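Local coordinates for lipid-transfer protein (Thermomonospora curvata, PDB 6OK1), which is of unknown function but belongs to the thiolase-like lipid-transfer proteins, with a two-part thiolase fold, at residues D49-F54 and V104-R109; S59-V64 and F76-Y81; I288-L293 and G367-V372; N349-A354 and V372-G377. All coordinates share one frame; numbering follows the deposited sequence. Where two conformers were deposited one is given.

In the fold
All four contacts are largely buried and reach the same mixed sheet. Contacts 1 and 2 belong to its N-terminal thiolase half and touch each other. Contact 1 pairs strands 50-54 and 104-112. Contact 2 sets helix 61-68 against strand 75-79, the edge strand that flanks 50-54 on the side away from 104-112, with a salt bridge that also borders a second subunit. Contacts 3 and 4 lie in the C-terminal half and share Val372 of strand 371-375. Contact 3 is a thin strand pairing whose end frays toward solvent. Contact 4 is purely apolar across the segments and lies closest to the chain centre. The centres of contacts 2 and 3 are about 29 Å apart.

Contact 1 of 4, residues D49-F54 and V104-R109; sequences DGLVTF and VVVCYR
Leu51 and Val52 pair with Val106 and Cys107 in a parallel ladder. Val106 N donates to Gly50 O at 2.9 Å, Val52 N to Val106 O, and Tyr108 N to Val52 O. On one face of the sheet, Leu51 CD2 lies beside Val106 CB at 3.6 Å. On the other, Val52 CG2 meets Val105 CG1 at 3.7 Å. Thr53 OG1 stands anti to the backbone N (chi1 -174°) and donates to Tyr108 O at 2.7 Å, from above the carbonyl plane. Thr53 CB sits over one face of the Tyr108 ring, 3.8 Å from its centroid. Arg109 CD makes a second CH-pi contact, over the Phe54 ring at 3.6 Å from the centroid. At the other end, Asp49 OD1 accepts from Val104 N at 2.9 Å on its syn side, and Asp49 N donates to Val104 O. Further out, Tyr108 OH bonds to Ser59 O, Arg109 NH1 pairs with Asp57, and Asp49 OD2 takes Glu103 N. Helix 86-98 covers Val52 and Cys107, and helix 61-68 covers Leu51. The chemistry implies an apolar sheet core in the N-terminal thiolase domain, with its polar side chains bonded at both ends.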
# COMPACT_ATOMS: atom_id res chain seq x y z
N ASP A 49 -6.55 4.39 -17.53
CA ASP A 49 -5.10 4.23 -17.46
C ASP A 49 -4.57 4.34 -16.03
O ASP A 49 -3.35 4.34 -15.84
CB ASP A 49 -4.40 5.22 -18.39
CG ASP A 49 -4.80 6.66 -18.18
OD1 ASP A 49 -5.53 6.95 -17.22
OD2 ASP A 49 -4.37 7.51 -19.00
N GLY A 50 -5.45 4.41 -15.04
CA GLY A 50 -5.01 4.46 -13.65
C GLY A 50 -5.97 3.72 -12.74
O GLY A 50 -7.19 3.70 -12.96
N LEU A 51 -5.40 3.11 -11.69
CA LEU A 51 -6.18 2.42 -10.66
C LEU A 51 -5.60 2.73 -9.29
O LEU A 51 -4.39 2.62 -9.10
CB LEU A 51 -6.18 0.90 -10.87
CG LEU A 51 -7.02 0.37 -12.04
CD1 LEU A 51 -6.85 -1.15 -12.21
CD2 LEU A 51 -8.49 0.72 -11.90
N VAL A 52 -6.47 3.07 -8.34
CA VAL A 52 -6.07 3.37 -6.97
C VAL A 52 -6.94 2.56 -6.01
O VAL A 52 -8.16 2.49 -6.18
CB VAL A 52 -6.19 4.88 -6.66
CG1 VAL A 52 -5.64 5.17 -5.28
CG2 VAL A 52 -5.43 5.73 -7.73
N THR A 53 -6.33 1.94 -5.01
CA THR A 53 -7.14 1.27 -3.98
C THR A 53 -6.41 1.38 -2.65
O THR A 53 -5.47 2.17 -2.49
CB THR A 53 -7.47 -0.18 -4.39
OG1 THR A 53 -8.37 -0.76 -3.44
CG2 THR A 53 -6.25 -1.05 -4.49
N PHE A 54 -6.90 0.64 -1.66
CA PHE A 54 -6.35 0.61 -0.31
C PHE A 54 -5.20 -0.40 -0.23
O PHE A 54 -5.20 -1.41 -0.94
CB PHE A 54 -7.40 0.18 0.71
CG PHE A 54 -8.57 1.15 0.94
CD1 PHE A 54 -9.00 2.08 -0.03
CD2 PHE A 54 -9.27 1.06 2.14
CE1 PHE A 54 -10.11 2.89 0.22
CE2 PHE A 54 -10.38 1.89 2.39
CZ PHE A 54 -10.77 2.80 1.46
N VAL A 104 -7.72 8.82 -16.98
CA VAL A 104 -8.94 8.18 -16.48
C VAL A 104 -8.54 7.22 -15.37
O VAL A 104 -7.94 6.17 -15.64
CB VAL A 104 -9.70 7.43 -17.58
CG1 VAL A 104 -10.96 6.83 -17.03
CG2 VAL A 104 -10.03 8.37 -18.75
N VAL A 105 -8.88 7.56 -14.13
CA VAL A 105 -8.43 6.80 -12.97
C VAL A 105 -9.66 6.24 -12.27
O VAL A 105 -10.62 6.98 -12.02
CB VAL A 105 -7.59 7.66 -12.01
CG1 VAL A 105 -7.05 6.79 -10.87
CG2 VAL A 105 -6.43 8.34 -12.80
N VAL A 106 -9.63 4.96 -11.94
CA VAL A 106 -10.70 4.35 -11.14
C VAL A 106 -10.19 4.07 -9.74
O VAL A 106 -9.16 3.41 -9.56
CB VAL A 106 -11.25 3.07 -11.80
CG1 VAL A 106 -12.46 2.59 -11.05
CG2 VAL A 106 -11.62 3.35 -13.27
N CYS A 107 -10.91 4.56 -8.74
CA CYS A 107 -10.64 4.31 -7.33
C CYS A 107 -11.65 3.27 -6.85
O CYS A 107 -12.84 3.41 -7.13
CB CYS A 107 -10.78 5.59 -6.51
SG CYS A 107 -9.92 7.01 -7.19
N TYR A 108 -11.18 2.23 -6.14
CA TYR A 108 -12.11 1.16 -5.77
C TYR A 108 -11.75 0.52 -4.44
O TYR A 108 -10.62 0.62 -3.94
CB TYR A 108 -12.17 0.07 -6.86
CG TYR A 108 -10.87 -0.70 -7.06
CD1 TYR A 108 -9.91 -0.24 -7.92
CD2 TYR A 108 -10.63 -1.89 -6.39
CE1 TYR A 108 -8.72 -0.94 -8.10
CE2 TYR A 108 -9.43 -2.59 -6.56
CZ TYR A 108 -8.50 -2.11 -7.43
OH TYR A 108 -7.33 -2.76 -7.62
N ARG A 109 -12.73 -0.17 -3.86
CA ARG A 109 -12.55 -1.02 -2.70
C ARG A 109 -13.66 -2.06 -2.76
O ARG A 109 -14.82 -1.71 -2.97
CB ARG A 109 -12.63 -0.21 -1.39
CG ARG A 109 -12.27 -0.98 -0.13
CD ARG A 109 -10.78 -1.22 -0.02
NE ARG A 109 -10.42 -1.85 1.25
CZ ARG A 109 -10.28 -3.15 1.46
NH1 ARG A 109 -10.41 -4.04 0.48
NH2 ARG A 109 -9.98 -3.57 2.69

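Contact 2 of 4, residues S59-V64 and F76-Y81; sequences SSEIHV and FSRVGY
Glu61 lays its CG against Phe76 CB at 3.8 Å and reaches on to Arg78, tip to tip. Arg78 grips the carboxylate side-on with two nitrogens. Arg78 NH2 donates to Glu61 OE1 at 2.9 Å, and Arg78 NE to Glu61 OE2 at 3.0 Å. Both oxygens lie close to the guanidinium plane, but both donors come from above the carboxylate plane. The two planes are 66° apart. The Glu61 chain bends at chi2 (95°), which turns CD toward the arginine. A water donates to Glu61 OE2 at 3.0 Å and, weakly, to Phe76 O, so OE2 accepts two bonds. Glu61 OE1 also has a weak bond to Tyr81 OH of the second subunit. Arg78 NH1 binds Phe54 O and Asp57 O, which fixes the guanidinium from its other end. Ser60 is the helix N-cap; its OG accepts a weak bond from His63 N at 3.4 Å, and its CB lies 3.8 Å from Arg78 NH2. The salt bridge thus ties the first turn of helix 61-68 to strand 75-79. These are the helix and the second strand of a beta-alpha-beta unit, whose first strand is 50-54, in the thiolase fold.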
# COMPACT_ATOMS: atom_id res chain seq x y z
N SER A 59 -7.65 -7.40 -4.30
CA SER A 59 -7.83 -7.41 -5.74
C SER A 59 -6.87 -6.40 -6.33
O SER A 59 -7.23 -5.25 -6.58
CB SER A 59 -9.27 -7.09 -6.10
OG SER A 59 -10.14 -8.01 -5.46
N SER A 60 -5.63 -6.82 -6.58
CA SER A 60 -4.62 -5.90 -7.05
C SER A 60 -5.02 -5.25 -8.37
O SER A 60 -5.81 -5.79 -9.16
CB SER A 60 -3.28 -6.62 -7.19
OG SER A 60 -3.28 -7.34 -8.39
N GLU A 61 -4.38 -4.10 -8.65
CA GLU A 61 -4.64 -3.36 -9.87
C GLU A 61 -4.49 -4.25 -11.09
O GLU A 61 -5.28 -4.16 -12.03
CB GLU A 61 -3.68 -2.16 -9.97
CG GLU A 61 -3.74 -1.22 -8.75
CD GLU A 61 -2.71 -1.52 -7.70
OE1 GLU A 61 -2.42 -2.71 -7.45
OE2 GLU A 61 -2.18 -0.54 -7.12
N ILE A 62 -3.48 -5.13 -11.09
CA ILE A 62 -3.27 -5.95 -12.29
C ILE A 62 -4.36 -6.99 -12.45
O ILE A 62 -4.72 -7.35 -13.58
CB ILE A 62 -1.89 -6.61 -12.28
CG1 ILE A 62 -1.67 -7.48 -11.04
CG2 ILE A 62 -0.80 -5.53 -12.44
CD1 ILE A 62 -0.39 -8.33 -11.12
N HIS A 63 -4.89 -7.51 -11.35
CA HIS A 63 -5.96 -8.51 -11.46
C HIS A 63 -7.26 -7.86 -11.90
O HIS A 63 -7.96 -8.40 -12.76
CB HIS A 63 -6.13 -9.23 -10.12
CG HIS A 63 -4.97 -10.12 -9.80
ND1 HIS A 63 -4.52 -11.08 -10.68
CD2 HIS A 63 -4.12 -10.15 -8.75
CE1 HIS A 63 -3.47 -11.69 -10.17
NE2 HIS A 63 -3.21 -11.15 -8.99
N VAL A 64 -7.56 -6.68 -11.37
CA VAL A 64 -8.71 -5.93 -11.87
C VAL A 64 -8.53 -5.61 -13.36
O VAL A 64 -9.46 -5.76 -14.17
CB VAL A 64 -8.92 -4.65 -11.03
CG1 VAL A 64 -9.99 -3.75 -11.63
CG2 VAL A 64 -9.31 -5.05 -9.61
N PHE A 76 -0.76 3.49 -10.69
CA PHE A 76 -1.34 2.53 -9.76
C PHE A 76 -0.70 2.73 -8.39
O PHE A 76 0.52 2.61 -8.25
CB PHE A 76 -1.18 1.07 -10.26
CG PHE A 76 0.15 0.78 -10.92
CD1 PHE A 76 0.35 1.10 -12.27
CD2 PHE A 76 1.16 0.18 -10.21
CE1 PHE A 76 1.58 0.83 -12.88
CE2 PHE A 76 2.39 -0.10 -10.81
CZ PHE A 76 2.60 0.24 -12.15
N SER A 77 -1.52 3.01 -7.39
CA SER A 77 -1.03 3.42 -6.08
C SER A 77 -2.01 2.95 -5.02
O SER A 77 -3.16 2.60 -5.31
CB SER A 77 -0.88 4.95 -5.98
OG SER A 77 -2.17 5.57 -6.05
N ARG A 78 -1.53 2.98 -3.79
CA ARG A 78 -2.32 2.60 -2.62
C ARG A 78 -2.20 3.67 -1.56
O ARG A 78 -1.19 4.37 -1.47
CB ARG A 78 -1.87 1.29 -2.00
CG ARG A 78 -1.76 0.14 -2.97
CD ARG A 78 -3.07 -0.28 -3.55
NE ARG A 78 -2.87 -1.50 -4.33
CZ ARG A 78 -3.13 -2.74 -3.92
NH1 ARG A 78 -3.66 -3.00 -2.72
NH2 ARG A 78 -2.92 -3.76 -4.76
N VAL A 79 -3.23 3.76 -0.72
CA VAL A 79 -3.18 4.56 0.49
C VAL A 79 -3.53 3.64 1.65
O VAL A 79 -4.41 2.78 1.51
CB VAL A 79 -4.12 5.77 0.40
CG1 VAL A 79 -4.08 6.57 1.70
CG2 VAL A 79 -3.72 6.67 -0.80
N GLY A 80 -2.82 3.78 2.77
CA GLY A 80 -2.96 2.87 3.89
C GLY A 80 -3.93 3.35 4.96
O GLY A 80 -4.71 4.29 4.78
N TYR A 81 -3.89 2.63 6.07
CA TYR A 81 -4.62 2.95 7.30
C TYR A 81 -6.13 2.74 7.13
O TYR A 81 -6.94 3.51 7.64
CB TYR A 81 -4.31 4.36 7.79
CG TYR A 81 -2.82 4.59 7.94
CD1 TYR A 81 -2.12 4.06 9.01
CD2 TYR A 81 -2.10 5.26 6.94
CE1 TYR A 81 -0.74 4.23 9.14
CE2 TYR A 81 -0.72 5.43 7.06
CZ TYR A 81 -0.05 4.90 8.16
OH TYR A 81 1.30 5.07 8.29
O HOH W 1 0.59 0.29 -6.46

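Contact 3 of 4, residues I288-L293 and G367-V372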
# COMPACT_ATOMS: atom_id res chain seq x y z
N ILE A 288 -20.32 25.16 2.85
CA ILE A 288 -20.59 23.73 2.73
C ILE A 288 -22.08 23.49 2.98
O ILE A 288 -22.60 23.84 4.04
CB ILE A 288 -19.75 22.93 3.73
CG1 ILE A 288 -18.26 23.26 3.54
CG2 ILE A 288 -20.04 21.45 3.62
CD1 ILE A 288 -17.68 22.92 2.15
N GLY A 289 -22.74 22.84 2.01
CA GLY A 289 -24.18 22.66 2.05
C GLY A 289 -24.61 21.27 2.49
O GLY A 289 -25.79 21.03 2.71
N ALA A 290 -23.66 20.36 2.64
CA ALA A 290 -23.96 19.03 3.16
C ALA A 290 -22.64 18.40 3.60
O ALA A 290 -21.58 18.77 3.10
CB ALA A 290 -24.65 18.16 2.12
N ALA A 291 -22.72 17.43 4.52
CA ALA A 291 -21.52 16.72 4.96
C ALA A 291 -21.75 15.21 5.01
O ALA A 291 -22.77 14.74 5.51
CB ALA A 291 -21.06 17.19 6.34
N ILE A 292 -20.76 14.47 4.53
CA ILE A 292 -20.72 13.02 4.67
C ILE A 292 -19.61 12.75 5.67
O ILE A 292 -18.43 12.86 5.32
CB ILE A 292 -20.48 12.32 3.33
CG1 ILE A 292 -21.54 12.70 2.27
CG2 ILE A 292 -20.38 10.79 3.53
CD1 ILE A 292 -22.97 12.37 2.63
N LEU A 293 -19.97 12.47 6.93
CA LEU A 293 -19.03 12.39 8.04
C LEU A 293 -18.88 10.93 8.45
O LEU A 293 -19.86 10.29 8.86
CB LEU A 293 -19.48 13.26 9.22
CG LEU A 293 -19.56 14.76 8.89
CD1 LEU A 293 -19.99 15.53 10.15
CD2 LEU A 293 -18.23 15.28 8.32
N GLY A 367 -32.51 19.44 -1.37
CA GLY A 367 -32.50 20.56 -2.30
C GLY A 367 -31.17 20.66 -3.02
O GLY A 367 -30.35 19.74 -3.02
N ASP A 368 -30.96 21.81 -3.65
CA ASP A 368 -29.73 22.06 -4.40
C ASP A 368 -28.56 22.15 -3.44
O ASP A 368 -28.62 22.86 -2.43
CB ASP A 368 -29.85 23.34 -5.21
CG ASP A 368 -30.77 23.19 -6.40
OD1 ASP A 368 -31.14 22.04 -6.71
OD2 ASP A 368 -31.13 24.21 -7.02
N VAL A 369 -27.48 21.44 -3.73
CA VAL A 369 -26.30 21.46 -2.89
C VAL A 369 -25.10 21.79 -3.76
O VAL A 369 -24.77 21.03 -4.68
CB VAL A 369 -26.09 20.12 -2.16
CG1 VAL A 369 -24.76 20.10 -1.41
CG2 VAL A 369 -27.25 19.85 -1.19
N THR A 370 -24.42 22.89 -3.45
CA THR A 370 -23.30 23.31 -4.28
C THR A 370 -22.02 22.58 -3.89
O THR A 370 -21.33 22.05 -4.76
CB THR A 370 -23.10 24.83 -4.18
OG1 THR A 370 -24.28 25.48 -4.67
CG2 THR A 370 -21.93 25.28 -5.01
N ASN A 371 -21.70 22.56 -2.59
CA ASN A 371 -20.44 22.01 -2.09
C ASN A 371 -20.71 21.00 -0.98
O ASN A 371 -21.48 21.28 -0.04
CB ASN A 371 -19.53 23.11 -1.55
CG ASN A 371 -19.25 24.19 -2.58
OD1 ASN A 371 -18.62 23.94 -3.60
ND2 ASN A 371 -19.71 25.41 -2.29
N VAL A 372 -20.07 19.84 -1.08
CA VAL A 372 -20.24 18.75 -0.11
C VAL A 372 -18.88 18.39 0.45
O VAL A 372 -17.93 18.13 -0.30
CB VAL A 372 -20.89 17.51 -0.75
CG1 VAL A 372 -21.05 16.41 0.32
CG2 VAL A 372 -22.22 17.86 -1.36
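Gly289 and Asn371 join two parallel neighbours in the C-terminal half of the thiolase sheet. Strand 290-292 is one of the two outermost strands of the sheet within the chain, beside strand 371-375. Gly289 N donates to Asn371 O at 2.9 Å. The N-H...O angle is 163°, and the donor lies in the carbonyl plane. This is the one classical hydrogen bond between the two segments.

The packed side lies under helix 348-359. Ala290 CB faces Val372 CG2 at 4.3 Å, and the CG1 branch of Val372 meets Ile292 CG1 at 4.2 Å. Leu357 of the helix covers both Ala290 and Val372, while Glu353 touches Ile292. Strand pairing becomes firmer further along, where the backbones of Ala290 and Ile292 bond to Leu373, and Ile292 also bonds to Thr375. Next to the glycine bond, Ile288 crosses Asn371 at about a right angle, with CD1 4.1 Å from Asn371 CB. Asn371 ND2 is held by Asp287 O.

The solvent side is looser. It runs from Gly289, which is partly exposed although its N is bonded, to residues 367-370. Val369 is partly exposed, and Asp368 and Thr370 are exposed. Gly367 and Asp368 are poorly ordered and touch nothing of the other strand. Val369 alone reaches back from this turn. Its CG1, anti to the backbone N (chi1 173°), lies 4.0 Å from Ala290 CB. The pairing itself is spare: beside the glycine bond, Val372 CA offers its hydrogen to Ala290 O at a CA-to-O distance of 3.5 Å.

Contact 4 of 4, residues N349-A354 and V372-G377; sequences NGIAEA and VLVTAG
Ala354 N donates to Gly350 O at 3.0 Å, a helix bond within the turn that faces Val374. No hydrogen bond runs between helix and strand, so the contact is wholly apolar. The two run antiparallel, at 179° between their directions, with the short axes 8.7 Å apart at closest approach.

Ala354 carries most of it. Its CB points toward the strand and meets two valines. Val374 CG2 lies 3.2 Å from Ala354 CB, tighter than usual van der Waals contact. The methyl is pressed hard against the valine here. Val372 CG1 lies 3.8 Å from the same Ala354 CB.

One turn earlier, Ile351 takes over. Its CG1 meets the other methyl of Val374, CG1, at 4.0 Å, and the two side chains cross at about a right angle. Val374 has CG1 anti to the backbone N (chi1 -175°), and its two methyls are shared out in this way, CG1 to Ile351 and CG2 to Ala354. Gly350 has no side chain, and its carbonyl carbon is 4.4 Å from Val374 CG1.

Around the contact, strand 371-375 runs between strands 290-292 and 382-388. Ile351 and Ala354 also rest on Leu385 and Leu387 of strand 382-388. Ile351 and Val374 both also touch Cys87 of helix 86-98, so that helix meets both helix 348-359 and strand 371-375.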
# COMPACT_ATOMS: atom_id res chain seq x y z
N ASN A 349 -18.46 4.30 -0.11
CA ASN A 349 -19.84 4.56 -0.47
C ASN A 349 -20.30 5.95 -0.03
O ASN A 349 -21.21 6.50 -0.64
CB ASN A 349 -20.78 3.46 0.09
CG ASN A 349 -20.62 3.24 1.59
OD1 ASN A 349 -19.52 3.19 2.11
ND2 ASN A 349 -21.75 3.07 2.29
N GLY A 350 -19.64 6.56 0.95
CA GLY A 350 -19.95 7.93 1.30
C GLY A 350 -19.50 8.92 0.25
O GLY A 350 -20.16 9.94 0.01
N ILE A 351 -18.36 8.66 -0.39
CA ILE A 351 -17.95 9.52 -1.49
C ILE A 351 -18.98 9.45 -2.60
O ILE A 351 -19.34 10.47 -3.19
CB ILE A 351 -16.53 9.13 -1.99
CG1 ILE A 351 -15.52 9.22 -0.83
CG2 ILE A 351 -16.10 10.05 -3.11
CD1 ILE A 351 -14.11 8.69 -1.14
N ALA A 352 -19.49 8.26 -2.89
CA ALA A 352 -20.52 8.13 -3.93
C ALA A 352 -21.75 8.97 -3.59
O ALA A 352 -22.32 9.62 -4.47
CB ALA A 352 -20.89 6.67 -4.10
N GLU A 353 -22.18 8.95 -2.32
CA GLU A 353 -23.34 9.76 -1.93
C GLU A 353 -23.06 11.24 -2.14
O GLU A 353 -23.93 11.98 -2.60
CB GLU A 353 -23.74 9.49 -0.48
CG GLU A 353 -24.82 10.43 0.08
CD GLU A 353 -26.20 10.23 -0.56
OE1 GLU A 353 -26.41 9.27 -1.34
OE2 GLU A 353 -27.08 11.05 -0.26
N ALA A 354 -21.85 11.69 -1.82
CA ALA A 354 -21.48 13.09 -2.05
C ALA A 354 -21.61 13.44 -3.52
O ALA A 354 -22.06 14.54 -3.88
CB ALA A 354 -20.05 13.32 -1.56
N VAL A 372 -20.07 19.84 -1.08
CA VAL A 372 -20.24 18.75 -0.11
C VAL A 372 -18.88 18.39 0.45
O VAL A 372 -17.93 18.13 -0.30
CB VAL A 372 -20.89 17.51 -0.75
CG1 VAL A 372 -21.05 16.41 0.32
CG2 VAL A 372 -22.22 17.86 -1.36
N LEU A 373 -18.77 18.33 1.77
CA LEU A 373 -17.53 17.92 2.42
C LEU A 373 -17.66 16.46 2.84
O LEU A 373 -18.67 16.07 3.44
CB LEU A 373 -17.21 18.81 3.63
CG LEU A 373 -15.78 18.68 4.17
CD1 LEU A 373 -15.36 19.95 4.84
CD2 LEU A 373 -15.64 17.56 5.15
N VAL A 374 -16.66 15.66 2.49
CA VAL A 374 -16.63 14.23 2.81
C VAL A 374 -15.38 13.94 3.62
O VAL A 374 -14.28 14.38 3.26
CB VAL A 374 -16.64 13.35 1.55
CG1 VAL A 374 -16.73 11.86 1.98
CG2 VAL A 374 -17.74 13.74 0.64
N THR A 375 -15.54 13.19 4.71
CA THR A 375 -14.39 12.74 5.49
C THR A 375 -14.18 11.24 5.36
O THR A 375 -15.11 10.48 5.11
CB THR A 375 -14.52 13.08 6.98
OG1 THR A 375 -15.67 12.44 7.53
CG2 THR A 375 -14.63 14.58 7.16
N ALA A 376 -12.95 10.82 5.64
CA ALA A 376 -12.60 9.41 5.69
C ALA A 376 -12.43 8.94 7.14
O ALA A 376 -12.91 9.60 8.08
CB ALA A 376 -11.36 9.20 4.83
N GLY A 377 -11.77 7.80 7.32
CA GLY A 377 -11.81 7.10 8.59
C GLY A 377 -11.22 7.92 9.73
O GLY A 377 -10.24 8.65 9.56